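Local coordinates for DUF4974 domain-containing protein (Parabacteroides distasonis, PDB 4M0N) that is a putative anti-sigma factor, probably antagonising a sigma factor, of which this chain is the FecR and FecR C-terminal part, at residues 104-118 and 127-139. The protein carries 1 engineered substitution. Numbering follows the deposited sequence. Where two conformers were deposited one is given.
Sequences DELMAVSVRTGKVEV and LLPNEQIIVNNTN. With EDO (1,2-ethanediol), chain C.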
ATOM      1  N   ASP A 104      -1.819   4.370   8.575  1.00 16.80           N
ATOM      2  CA  ASP A 104      -3.008   4.481   7.732  1.00 16.13           C
ATOM      3  C   ASP A 104      -4.193   3.797   8.414  1.00 18.69           C
ATOM      4  O   ASP A 104      -4.024   2.877   9.206  1.00 17.52           O
ATOM      5  CB  ASP A 104      -2.813   3.796   6.379  1.00 16.26           C
ATOM      6  CG  ASP A 104      -1.895   4.565   5.422  1.00 16.13           C
ATOM      7  OD1 ASP A 104      -1.302   5.596   5.837  1.00 17.35           O
ATOM      8  OD2 ASP A 104      -1.780   4.109   4.235  1.00 17.54           O
ATOM      9  N   GLU A 105      -5.377   4.236   8.047  1.00 18.75           N
ATOM     10  CA  GLU A 105      -6.604   3.639   8.556  0.50 20.43           C
ATOM     11  C   GLU A 105      -6.881   2.294   7.884  1.00 17.79           C
ATOM     12  O   GLU A 105      -7.554   1.456   8.471  1.00 18.61           O
ATOM     13  CB  GLU A 105      -7.809   4.592   8.422  0.50 24.30           C
ATOM     14  CG  GLU A 105      -8.285   4.915   7.015  0.50 25.69           C
ATOM     15  CD  GLU A 105      -9.650   5.591   6.987  0.50 28.74           C
ATOM     16  OE1 GLU A 105      -9.875   6.530   7.783  0.50 32.03           O
ATOM     17  OE2 GLU A 105     -10.500   5.183   6.161  0.50 34.19           O
ATOM     18  N   LEU A 106      -6.366   2.078   6.672  1.00 16.65           N
ATOM     19  CA  LEU A 106      -6.640   0.845   5.961  1.00 16.60           C
ATOM     20  C   LEU A 106      -5.398   0.038   5.668  1.00 17.03           C
ATOM     21  O   LEU A 106      -4.314   0.603   5.474  1.00 19.45           O
ATOM     22  CB  LEU A 106      -7.337   1.123   4.638  1.00 20.67           C
ATOM     23  CG  LEU A 106      -8.595   1.982   4.640  1.00 24.58           C
ATOM     24  CD1 LEU A 106      -9.036   2.316   3.217  1.00 29.96           C
ATOM     25  CD2 LEU A 106      -9.682   1.234   5.377  1.00 24.70           C
ATOM     26  N   MET A 107      -5.569  -1.285   5.634  1.00 14.11           N
ATOM     27  CA  MET A 107      -4.585  -2.215   5.141  1.00 13.67           C
ATOM     28  C   MET A 107      -5.242  -3.032   4.023  1.00 13.74           C
ATOM     29  O   MET A 107      -6.422  -3.307   4.083  1.00 14.45           O
ATOM     30  CB  MET A 107      -4.143  -3.100   6.297  1.00 15.98           C
ATOM     31  CG  MET A 107      -3.207  -4.216   5.972  1.00 19.59           C
ATOM     32  SD  MET A 107      -3.997  -5.784   5.607  1.00 25.94           S
ATOM     33  CE  MET A 107      -2.496  -6.764   5.672  1.00 24.40           C
ATOM     34  N   ALA A 108      -4.499  -3.319   2.971  1.00 12.67           N
ATOM     35  CA  ALA A 108      -5.068  -4.076   1.858  1.00 13.77           C
ATOM     36  C   ALA A 108      -4.068  -5.011   1.236  1.00 14.56           C
ATOM     37  O   ALA A 108      -2.889  -4.659   1.029  1.00 13.51           O
ATOM     38  CB  ALA A 108      -5.616  -3.167   0.776  1.00 15.33           C
ATOM     39  N   VAL A 109      -4.562  -6.207   0.906  1.00 13.84           N
ATOM     40  CA  VAL A 109      -3.810  -7.199   0.168  1.00 13.28           C
ATOM     41  C   VAL A 109      -4.525  -7.457  -1.149  1.00 12.66           C
ATOM     42  O   VAL A 109      -5.725  -7.692  -1.172  1.00 13.49           O
ATOM     43  CB  VAL A 109      -3.712  -8.522   0.963  1.00 14.43           C
ATOM     44  CG1 VAL A 109      -2.999  -9.601   0.170  1.00 14.69           C
ATOM     45  CG2 VAL A 109      -3.034  -8.263   2.312  1.00 15.70           C
ATOM     46  N   SER A 110      -3.780  -7.347  -2.243  1.00 12.71           N
ATOM     47  CA  SER A 110      -4.348  -7.374  -3.603  1.00 13.69           C
ATOM     48  C   SER A 110      -3.526  -8.325  -4.446  1.00 13.77           C
ATOM     49  O   SER A 110      -2.305  -8.196  -4.524  1.00 14.15           O
ATOM     50  CB  SER A 110      -4.290  -5.993  -4.224  1.00 14.72           C
ATOM     51  OG  SER A 110      -4.839  -4.973  -3.384  1.00 14.56           O
ATOM     52  N   VAL A 111      -4.186  -9.305  -5.064  1.00 14.23           N
ATOM     53  CA  VAL A 111      -3.485 -10.382  -5.750  1.00 14.82           C
ATOM     54  C   VAL A 111      -3.377 -10.088  -7.240  1.00 15.15           C
ATOM     55  O   VAL A 111      -4.365  -9.772  -7.883  1.00 16.02           O
ATOM     56  CB  VAL A 111      -4.205 -11.740  -5.582  1.00 15.11           C
ATOM     57  CG1 VAL A 111      -3.433 -12.842  -6.272  1.00 15.75           C
ATOM     58  CG2 VAL A 111      -4.423 -12.044  -4.107  1.00 16.54           C
ATOM     59  N   ARG A 112      -2.160 -10.139  -7.759  1.00 16.02           N
ATOM     60  CA  ARG A 112      -1.928  -9.970  -9.179  1.00 16.91           C
ATOM     61  C   ARG A 112      -1.922 -11.308  -9.922  1.00 19.22           C
ATOM     62  O   ARG A 112      -2.585 -11.469 -10.947  1.00 17.68           O
ATOM     63  CB  ARG A 112      -0.617  -9.254  -9.413  1.00 18.74           C
ATOM     64  CG  ARG A 112      -0.331  -8.963 -10.874  1.00 21.58           C
ATOM     65  CD  ARG A 112      -0.841  -7.587 -11.232  1.00 29.44           C
ATOM     66  NE  ARG A 112      -0.456  -7.151 -12.569  1.00 33.58           N
ATOM     67  CZ  ARG A 112      -1.080  -7.492 -13.697  1.00 38.30           C
ATOM     68  NH1 ARG A 112      -2.156  -8.275 -13.690  1.00 36.65           N
ATOM     69  NH2 ARG A 112      -0.625  -7.024 -14.856  1.00 42.48           N
ATOM     70  N   THR A 113      -1.159 -12.263  -9.403  1.00 17.13           N
ATOM     71  CA  THR A 113      -1.090 -13.588  -9.983  1.00 19.94           C
ATOM     72  C   THR A 113      -1.068 -14.621  -8.865  1.00 18.46           C
ATOM     73  O   THR A 113      -0.631 -14.344  -7.773  1.00 17.71           O
ATOM     74  CB  THR A 113       0.164 -13.769 -10.879  1.00 22.29           C
ATOM     75  OG1 THR A 113       1.347 -13.776 -10.083  1.00 25.23           O
ATOM     76  CG2 THR A 113       0.286 -12.629 -11.846  1.00 24.41           C
ATOM     77  N   GLY A 114      -1.560 -15.819  -9.142  1.00 19.84           N
ATOM     78  CA  GLY A 114      -1.487 -16.919  -8.186  1.00 19.67           C
ATOM     79  C   GLY A 114      -2.582 -16.871  -7.135  1.00 21.38           C
ATOM     80  O   GLY A 114      -3.587 -16.168  -7.296  1.00 21.33           O
ATOM     81  N   LYS A 115      -2.339 -17.565  -6.018  1.00 19.13           N
ATOM     82  CA  LYS A 115      -3.326 -17.782  -4.957  1.00 19.47           C
ATOM     83  C   LYS A 115      -2.666 -17.380  -3.655  1.00 19.90           C
ATOM     84  O   LYS A 115      -1.506 -17.706  -3.416  1.00 19.71           O
ATOM     85  CB  LYS A 115      -3.773 -19.244  -4.910  1.00 23.41           C
ATOM     86  CG  LYS A 115      -4.512 -19.650  -6.172  1.00 24.85           C
ATOM     87  CD  LYS A 115      -5.085 -21.040  -6.086  1.00 28.04           C
ATOM     88  CE  LYS A 115      -5.686 -21.438  -7.418  1.00 28.90           C
ATOM     89  NZ  LYS A 115      -6.374 -22.737  -7.326  1.00 29.67           N
ATOM     90  N   VAL A 116      -3.406 -16.619  -2.851  1.00 19.80           N
ATOM     91  CA  VAL A 116      -2.875 -16.048  -1.639  1.00 16.60           C
ATOM     92  C   VAL A 116      -3.825 -16.333  -0.470  1.00 18.28           C
ATOM     93  O   VAL A 116      -5.039 -16.191  -0.605  1.00 19.21           O
ATOM     94  CB  VAL A 116      -2.748 -14.526  -1.837  1.00 19.85           C
ATOM     95  CG1 VAL A 116      -2.344 -13.848  -0.578  1.00 20.00           C
ATOM     96  CG2 VAL A 116      -1.770 -14.230  -2.985  1.00 19.60           C
ATOM     97  N   GLU A 117      -3.264 -16.716   0.677  1.00 15.85           N
ATOM     98  CA  GLU A 117      -4.075 -16.883   1.897  1.00 16.53           C
ATOM     99  C   GLU A 117      -3.752 -15.741   2.852  1.00 17.18           C
ATOM    100  O   GLU A 117      -2.604 -15.460   3.099  1.00 18.13           O
ATOM    101  CB  GLU A 117      -3.750 -18.205   2.593  1.00 19.99           C
ATOM    102  CG  GLU A 117      -4.572 -18.481   3.835  1.00 22.54           C
ATOM    103  CD  GLU A 117      -4.335 -19.867   4.447  1.00 29.25           C
ATOM    104  OE1 GLU A 117      -4.539 -20.871   3.743  1.00 30.43           O
ATOM    105  OE2 GLU A 117      -3.965 -19.943   5.634  1.00 30.63           O
ATOM    106  N   VAL A 118      -4.780 -15.108   3.398  1.00 15.63           N
ATOM    107  CA  VAL A 118      -4.605 -14.047   4.346  1.00 14.94           C
ATOM    108  C   VAL A 118      -5.139 -14.511   5.678  1.00 15.31           C
ATOM    109  O   VAL A 118      -6.341 -14.745   5.840  1.00 15.46           O
ATOM    110  CB  VAL A 118      -5.336 -12.776   3.895  1.00 15.01           C
ATOM    111  CG1 VAL A 118      -5.109 -11.659   4.906  1.00 15.60           C
ATOM    112  CG2 VAL A 118      -4.849 -12.345   2.503  1.00 15.20           C
ATOM    113  N   LEU A 127      -7.542 -15.724  -1.634  1.00 17.56           N
ATOM    114  CA  LEU A 127      -7.755 -14.706  -2.663  1.00 19.88           C
ATOM    115  C   LEU A 127      -7.144 -15.170  -3.959  1.00 18.90           C
ATOM    116  O   LEU A 127      -6.122 -15.847  -3.963  1.00 19.36           O
ATOM    117  CB  LEU A 127      -7.069 -13.423  -2.274  1.00 18.27           C
ATOM    118  CG  LEU A 127      -7.638 -12.708  -1.048  1.00 20.07           C
ATOM    119  CD1 LEU A 127      -6.714 -11.536  -0.792  1.00 20.38           C
ATOM    120  CD2 LEU A 127      -9.079 -12.280  -1.258  1.00 19.58           C
ATOM    121  N   LEU A 128      -7.806 -14.793  -5.049  1.00 17.24           N
ATOM    122  CA  LEU A 128      -7.352 -15.060  -6.387  1.00 16.67           C
ATOM    123  C   LEU A 128      -7.029 -13.742  -7.102  1.00 15.48           C
ATOM    124  O   LEU A 128      -7.254 -12.666  -6.560  1.00 14.99           O
ATOM    125  CB  LEU A 128      -8.496 -15.758  -7.137  1.00 17.15           C
ATOM    126  CG  LEU A 128      -8.927 -17.122  -6.616  1.00 20.86           C
ATOM    127  CD1 LEU A 128     -10.205 -17.533  -7.363  1.00 23.33           C
ATOM    128  CD2 LEU A 128      -7.788 -18.077  -6.884  1.00 22.31           C
ATOM    129  N   PRO A 129      -6.503 -13.837  -8.346  1.00 16.09           N
ATOM    130  CA  PRO A 129      -6.131 -12.606  -9.036  1.00 15.88           C
ATOM    131  C   PRO A 129      -7.260 -11.608  -9.165  1.00 15.62           C
ATOM    132  O   PRO A 129      -8.403 -11.955  -9.427  1.00 16.02           O
ATOM    133  CB  PRO A 129      -5.637 -13.116 -10.394  1.00 16.84           C
ATOM    134  CG  PRO A 129      -5.032 -14.455 -10.055  1.00 16.92           C
ATOM    135  CD  PRO A 129      -6.026 -15.022  -9.076  1.00 17.53           C
ATOM    136  N   ASN A 130      -6.918 -10.357  -8.914  1.00 14.66           N
ATOM    137  CA  ASN A 130      -7.854  -9.242  -8.947  1.00 15.49           C
ATOM    138  C   ASN A 130      -8.969  -9.320  -7.900  1.00 14.44           C
ATOM    139  O   ASN A 130     -10.051  -8.786  -8.082  1.00 16.30           O
ATOM    140  CB  ASN A 130      -8.348  -8.992 -10.348  1.00 16.62           C
ATOM    141  CG  ASN A 130      -7.194  -8.804 -11.320  1.00 19.56           C
ATOM    142  OD1 ASN A 130      -6.236  -8.094 -11.008  1.00 16.42           O
ATOM    143  ND2 ASN A 130      -7.206  -9.540 -12.392  1.00 21.29           N
ATOM    144  N   GLU A 131      -8.671 -10.034  -6.818  1.00 14.81           N
ATOM    145  CA  GLU A 131      -9.399  -9.946  -5.570  1.00 15.01           C
ATOM    146  C   GLU A 131      -8.521  -9.248  -4.540  1.00 14.64           C
ATOM    147  O   GLU A 131      -7.296  -9.217  -4.647  1.00 15.38           O
ATOM    148  CB  GLU A 131      -9.776 -11.351  -5.081  1.00 15.06           C
ATOM    149  CG  GLU A 131     -10.660 -12.097  -6.058  1.00 17.66           C
ATOM    150  CD  GLU A 131     -11.243 -13.374  -5.442  1.00 20.59           C
ATOM    151  OE1 GLU A 131     -10.488 -14.071  -4.712  1.00 18.47           O
ATOM    152  OE2 GLU A 131     -12.443 -13.654  -5.683  1.00 20.97           O
ATOM    153  N   GLN A 132      -9.173  -8.662  -3.553  1.00 15.33           N
ATOM    154  CA  GLN A 132      -8.515  -7.865  -2.569  1.00 14.98           C
ATOM    155  C   GLN A 132      -9.223  -8.025  -1.246  1.00 15.06           C
ATOM    156  O   GLN A 132     -10.417  -8.235  -1.220  1.00 16.17           O
ATOM    157  CB  GLN A 132      -8.642  -6.402  -3.040  1.00 18.93           C
ATOM    158  CG  GLN A 132      -8.200  -5.303  -2.143  1.00 26.60           C
ATOM    159  CD  GLN A 132      -8.405  -3.965  -2.811  1.00 19.98           C
ATOM    160  OE1 GLN A 132      -9.540  -3.445  -2.937  1.00 19.62           O
ATOM    161  NE2 GLN A 132      -7.316  -3.403  -3.242  1.00 20.04           N
ATOM    162  N   ILE A 133      -8.464  -7.891  -0.165  1.00 15.21           N
ATOM    163  CA  ILE A 133      -9.017  -7.750   1.176  0.50 14.68           C
ATOM    164  C   ILE A 133      -8.586  -6.397   1.715  1.00 14.61           C
ATOM    165  O   ILE A 133      -7.424  -5.994   1.556  1.00 13.68           O
ATOM    166  CB  ILE A 133      -8.523  -8.857   2.101  0.50 13.78           C
ATOM    167  CG1 ILE A 133      -9.212 -10.177   1.725  0.50 14.20           C
ATOM    168  CG2 ILE A 133      -8.745  -8.506   3.575  0.50 14.65           C
ATOM    169  CD1 ILE A 133      -8.480 -11.345   2.315  0.50 14.92           C
ATOM    170  N   ILE A 134      -9.546  -5.671   2.281  1.00 15.56           N
ATOM    171  CA  ILE A 134      -9.289  -4.399   2.919  1.00 14.39           C
ATOM    172  C   ILE A 134      -9.619  -4.606   4.378  1.00 15.74           C
ATOM    173  O   ILE A 134     -10.747  -5.010   4.716  1.00 18.49           O
ATOM    174  CB  ILE A 134     -10.121  -3.252   2.312  1.00 16.21           C
ATOM    175  CG1 ILE A 134      -9.872  -3.152   0.780  1.00 18.68           C
ATOM    176  CG2 ILE A 134      -9.805  -1.938   3.041  1.00 18.37           C
ATOM    177  CD1 ILE A 134     -10.628  -2.029   0.075  1.00 25.02           C
ATOM    178  N   VAL A 135      -8.658  -4.308   5.248  1.00 16.19           N
ATOM    179  CA  VAL A 135      -8.873  -4.303   6.692  1.00 16.67           C
ATOM    180  C   VAL A 135      -8.903  -2.867   7.178  1.00 17.41           C
ATOM    181  O   VAL A 135      -8.023  -2.075   6.869  1.00 16.07           O
ATOM    182  CB  VAL A 135      -7.759  -5.069   7.433  1.00 19.91           C
ATOM    183  CG1 VAL A 135      -7.859  -4.913   8.954  1.00 23.95           C
ATOM    184  CG2 VAL A 135      -7.796  -6.527   7.057  1.00 20.43           C
ATOM    185  N   ASN A 136      -9.910  -2.539   7.959  1.00 16.84           N
ATOM    186  CA  ASN A 136      -9.974  -1.210   8.521  1.00 18.50           C
ATOM    187  C   ASN A 136      -9.358  -1.280   9.941  1.00 20.19           C
ATOM    188  O   ASN A 136      -9.864  -1.936  10.847  1.00 21.70           O
ATOM    189  CB  ASN A 136     -11.420  -0.727   8.472  1.00 21.12           C
ATOM    190  CG  ASN A 136     -11.567   0.731   8.821  1.00 24.25           C
ATOM    191  OD1 ASN A 136     -11.039   1.195   9.816  1.00 23.42           O
ATOM    192  ND2 ASN A 136     -12.292   1.457   7.998  1.00 27.78           N
ATOM    193  N   ASN A 137      -8.242  -0.595  10.119  1.00 18.76           N
ATOM    194  CA  ASN A 137      -7.499  -0.612  11.380  1.00 22.22           C
ATOM    195  C   ASN A 137      -8.229   0.127  12.483  1.00 24.44           C
ATOM    196  O   ASN A 137      -7.899  -0.022  13.677  1.00 27.27           O
ATOM    197  CB  ASN A 137      -6.144   0.074  11.203  1.00 22.19           C
ATOM    198  CG  ASN A 137      -5.232  -0.649  10.275  1.00 21.08           C
ATOM    199  OD1 ASN A 137      -5.119  -1.885  10.320  1.00 21.19           O
ATOM    200  ND2 ASN A 137      -4.538   0.119   9.416  1.00 21.11           N
ATOM    201  N   THR A 138      -9.201   0.947  12.117  1.00 24.23           N
ATOM    202  CA  THR A 138      -9.858   1.753  13.131  1.00 24.11           C
ATOM    203  C   THR A 138     -11.121   1.131  13.691  1.00 23.69           C
ATOM    204  O   THR A 138     -11.521   1.471  14.793  1.00 25.13           O
ATOM    205  CB  THR A 138     -10.239   3.129  12.603  1.00 28.36           C
ATOM    206  OG1 THR A 138     -11.326   2.981  11.708  1.00 29.31           O
ATOM    207  CG2 THR A 138      -9.092   3.810  11.883  1.00 31.14           C
ATOM    208  N   ASN A 139     -11.792   0.265  12.929  1.00 24.64           N
ATOM    209  CA  ASN A 139     -13.104  -0.260  13.361  1.00 25.36           C
ATOM    210  C   ASN A 139     -13.263  -1.767  13.156  1.00 23.38           C
ATOM    211  O   ASN A 139     -14.298  -2.346  13.499  1.00 24.90           O
ATOM    212  CB  ASN A 139     -14.227   0.501  12.674  1.00 24.69           C
ATOM    213  CG  ASN A 139     -14.259   0.291  11.181  1.00 27.47           C
ATOM    214  OD1 ASN A 139     -13.672  -0.642  10.682  1.00 24.28           O
ATOM    215  ND2 ASN A 139     -14.946   1.174  10.459  1.00 27.33           N
TER
HETATM  216  C1  EDO C 402     -13.626  -1.908   5.577  1.00 38.56           C
HETATM  217  O1  EDO C 402     -14.075  -0.742   6.289  1.00 34.32           O
HETATM  218  C2  EDO C 402     -12.917  -1.481   4.298  1.00 35.72           C
HETATM  219  O2  EDO C 402     -13.741  -0.596   3.536  1.00 41.55           O
HETATM  220  O   HOH W   1      -2.449  -0.269   7.442  1.00 16.08           O
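The side-chain amide of N137 holds the loop that leads into strand 106-111: ND2 donates to D104 O (2.8 Å), which lies close to the amide plane, although the nitrogen itself sits above the carbonyl plane of D104. ND2 also donates to a water that lies within hydrogen-bonding distance of L106 O, while N137 N reaches E105 O at 2.7 Å. From here strands 106-111 and 131-136 run as an antiparallel pair, neighbours in a seven-stranded antiparallel sheet, held by reciprocal backbone bonds of M107 with V135 and V109 with I133. On the face carrying S110 and Q132, the Q132 side chain, extended with CG anti to its backbone N (chi1 173°), delivers NE2 to S110 OG at 2.9 Å and 163°; V152 of helix 149-152 touches both residues. The first segment turns a corner at R112 and T113, the second enters strand 131-136 through a type II turn from L128 to E131, and V116 pairs with L127 in a separate ladder shifted by one residue, which belongs to the second sheet. Between the sheets, V111 packs CG2 against L127 CB (3.5 Å), and V118 CG2 meets I133 CD1 tip to tip (3.8 Å). Beyond the corner, the K115 and L128 side chains lie alongside each other, pointing the same way, with K115 CG 3.7 Å from L128 CD2.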